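Local coordinates for protein D-aminoacyl-tRNA deacylase (PDB 1YQE) that probably hydrolyses D-aminoacyl-tRNAs to free tRNA and D-amino acids with the help of zinc, so countering the toxicity of mischarged tRNA, at residues Lys248-Ser252 with Ala253-Ile257. Numbering follows the deposited sequence.
Sequences KSVNS and AVKKI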
ATOM      1  N   LYS A 248     -15.838  16.438  -3.347  1.00 31.58           N
ATOM      2  CA  LYS A 248     -15.816  17.173  -4.606  1.00 33.77           C
ATOM      3  C   LYS A 248     -15.736  16.213  -5.790  1.00 33.40           C
ATOM      4  O   LYS A 248     -15.902  16.613  -6.944  1.00 34.08           O
ATOM      5  CB  LYS A 248     -14.626  18.140  -4.629  1.00 35.88           C
ATOM      6  CG  LYS A 248     -14.484  18.917  -5.930  1.00 40.73           C
ATOM      7  CD  LYS A 248     -13.389  19.974  -5.857  1.00 42.69           C
ATOM      8  CE  LYS A 248     -13.740  21.082  -4.873  1.00 43.71           C
ATOM      9  NZ  LYS A 248     -12.748  22.191  -4.915  1.00 44.33           N
ATOM     10  N   SER A 249     -15.501  14.939  -5.493  1.00 32.17           N
ATOM     11  CA  SER A 249     -15.374  13.920  -6.528  1.00 31.79           C
ATOM     12  C   SER A 249     -16.597  13.010  -6.635  1.00 31.09           C
ATOM     13  O   SER A 249     -17.048  12.697  -7.736  1.00 31.63           O
ATOM     14  CB  SER A 249     -14.122  13.076  -6.262  1.00 30.95           C
ATOM     15  OG  SER A 249     -13.918  12.114  -7.279  1.00 30.88           O
ATOM     16  N   VAL A 250     -17.131  12.590  -5.494  1.00 30.69           N
ATOM     17  CA  VAL A 250     -18.289  11.704  -5.481  1.00 30.39           C
ATOM     18  C   VAL A 250     -19.580  12.378  -5.946  1.00 32.42           C
ATOM     19  O   VAL A 250     -19.827  13.550  -5.655  1.00 33.19           O
ATOM     20  CB  VAL A 250     -18.534  11.120  -4.068  1.00 30.60           C
ATOM     21  CG1 VAL A 250     -17.269  10.434  -3.556  1.00 28.47           C
ATOM     22  CG2 VAL A 250     -18.973  12.224  -3.116  1.00 30.81           C
ATOM     23  N   ASN A 251     -20.399  11.632  -6.679  1.00 31.84           N
ATOM     24  CA  ASN A 251     -21.676  12.147  -7.148  1.00 33.44           C
ATOM     25  C   ASN A 251     -22.762  11.509  -6.289  1.00 33.89           C
ATOM     26  O   ASN A 251     -22.477  10.621  -5.484  1.00 34.61           O
ATOM     27  CB  ASN A 251     -21.895  11.809  -8.628  1.00 35.12           C
ATOM     28  CG  ASN A 251     -21.632  10.354  -8.939  1.00 35.68           C
ATOM     29  OD1 ASN A 251     -22.118   9.460  -8.249  1.00 36.66           O
ATOM     30  ND2 ASN A 251     -20.864  10.106  -9.993  1.00 37.13           N
ATOM     31  N   SER A 252     -24.001  11.958  -6.445  1.00 34.03           N
ATOM     32  CA  SER A 252     -25.093  11.413  -5.649  1.00 33.53           C
ATOM     33  C   SER A 252     -25.295   9.918  -5.862  1.00 32.51           C
ATOM     34  O   SER A 252     -25.747   9.214  -4.959  1.00 32.60           O
ATOM     35  CB  SER A 252     -26.390  12.172  -5.945  1.00 33.54           C
ATOM     36  OG  SER A 252     -26.498  12.470  -7.323  1.00 35.98           O
ATOM     37  N   ALA A 253     -24.954   9.428  -7.049  1.00 30.81           N
ATOM     38  CA  ALA A 253     -25.112   8.007  -7.344  1.00 28.94           C
ATOM     39  C   ALA A 253     -24.176   7.165  -6.485  1.00 28.40           C
ATOM     40  O   ALA A 253     -24.598   6.190  -5.858  1.00 26.35           O
ATOM     41  CB  ALA A 253     -24.841   7.745  -8.820  1.00 30.27           C
ATOM     42  N   VAL A 254     -22.902   7.540  -6.453  1.00 26.74           N
ATOM     43  CA  VAL A 254     -21.932   6.791  -5.668  1.00 27.98           C
ATOM     44  C   VAL A 254     -22.144   7.019  -4.170  1.00 26.24           C
ATOM     45  O   VAL A 254     -21.879   6.128  -3.367  1.00 23.91           O
ATOM     46  CB  VAL A 254     -20.472   7.154  -6.079  1.00 29.67           C
ATOM     47  CG1 VAL A 254     -20.149   8.584  -5.700  1.00 29.91           C
ATOM     48  CG2 VAL A 254     -19.490   6.178  -5.442  1.00 30.30           C
ATOM     49  N   LYS A 255     -22.634   8.198  -3.792  1.00 25.40           N
ATOM     50  CA  LYS A 255     -22.882   8.470  -2.378  1.00 27.19           C
ATOM     51  C   LYS A 255     -23.965   7.532  -1.854  1.00 26.30           C
ATOM     52  O   LYS A 255     -23.976   7.168  -0.681  1.00 24.36           O
ATOM     53  CB  LYS A 255     -23.304   9.929  -2.159  1.00 29.33           C
ATOM     54  CG  LYS A 255     -22.201  10.936  -2.463  1.00 35.09           C
ATOM     55  CD  LYS A 255     -22.419  12.274  -1.754  1.00 38.84           C
ATOM     56  CE  LYS A 255     -23.721  12.943  -2.174  1.00 41.01           C
ATOM     57  NZ  LYS A 255     -23.926  14.229  -1.448  1.00 42.10           N
ATOM     58  N   LYS A 256     -24.872   7.130  -2.736  1.00 25.40           N
ATOM     59  CA  LYS A 256     -25.942   6.225  -2.351  1.00 27.11           C
ATOM     60  C   LYS A 256     -25.383   4.855  -1.965  1.00 25.45           C
ATOM     61  O   LYS A 256     -25.737   4.306  -0.923  1.00 25.00           O
ATOM     62  CB  LYS A 256     -26.945   6.066  -3.496  1.00 28.27           C
ATOM     63  CG  LYS A 256     -28.114   5.150  -3.160  1.00 31.34           C
ATOM     64  CD  LYS A 256     -29.045   4.980  -4.350  1.00 33.40           C
ATOM     65  CE  LYS A 256     -30.168   3.999  -4.043  1.00 35.90           C
ATOM     66  NZ  LYS A 256     -31.058   3.801  -5.223  1.00 37.72           N
ATOM     67  N   ILE A 257     -24.507   4.305  -2.800  1.00 24.22           N
ATOM     68  CA  ILE A 257     -23.939   3.000  -2.503  1.00 24.48           C
ATOM     69  C   ILE A 257     -22.978   3.097  -1.327  1.00 22.45           C
ATOM     70  O   ILE A 257     -22.808   2.139  -0.585  1.00 20.29           O
ATOM     71  CB  ILE A 257     -23.223   2.390  -3.725  1.00 25.85           C
ATOM     72  CG1 ILE A 257     -21.978   3.197  -4.074  1.00 27.76           C
ATOM     73  CG2 ILE A 257     -24.180   2.350  -4.913  1.00 28.22           C
ATOM     74  CD1 ILE A 257     -21.199   2.622  -5.236  1.00 31.04           C
TER
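N251 is the N-cap of helix 252-265, reaching forward to V254 where the loop that leaves strand 242-245 turns into the helix. A253 brings only a methyl group to the exposed side of the first turn, its CB 3.3 Å from N251 OD1. At V254 the backbone N-H, which has no preceding turn to bond to, is taken up by N251 OD1 at 2.7 Å. The bond is nearly straight (165° at the hydrogen) and runs almost in line with the side-chain C=O; asparagine suits the place because its short amide, with CG between the backbone N and carbonyl carbon (chi1 49°), swings its oxygen over the helix end. Without the amide, as with an alanine in place of N251, the V254 N-H would probably lose its acceptor and the first turn would be more prone to fray. The branched, apolar V254 suits its buried place: CG1 presses tightly on V250 CB at 3.4 Å, while F223 covers both V254 and N251. K255 N then gives the first i to i+4 bond of the helix, 3.0 Å to N251 O. Lysines suit these exposed positions: K255 lays its methylenes on V250, CG 3.5 Å from V250 CG2, the side chains crossing at about a right angle. K256 leads outward, yet its backbone N donates a bent hydrogen bond to S252 O at 3.2 Å, from 37° above the carbonyl plane.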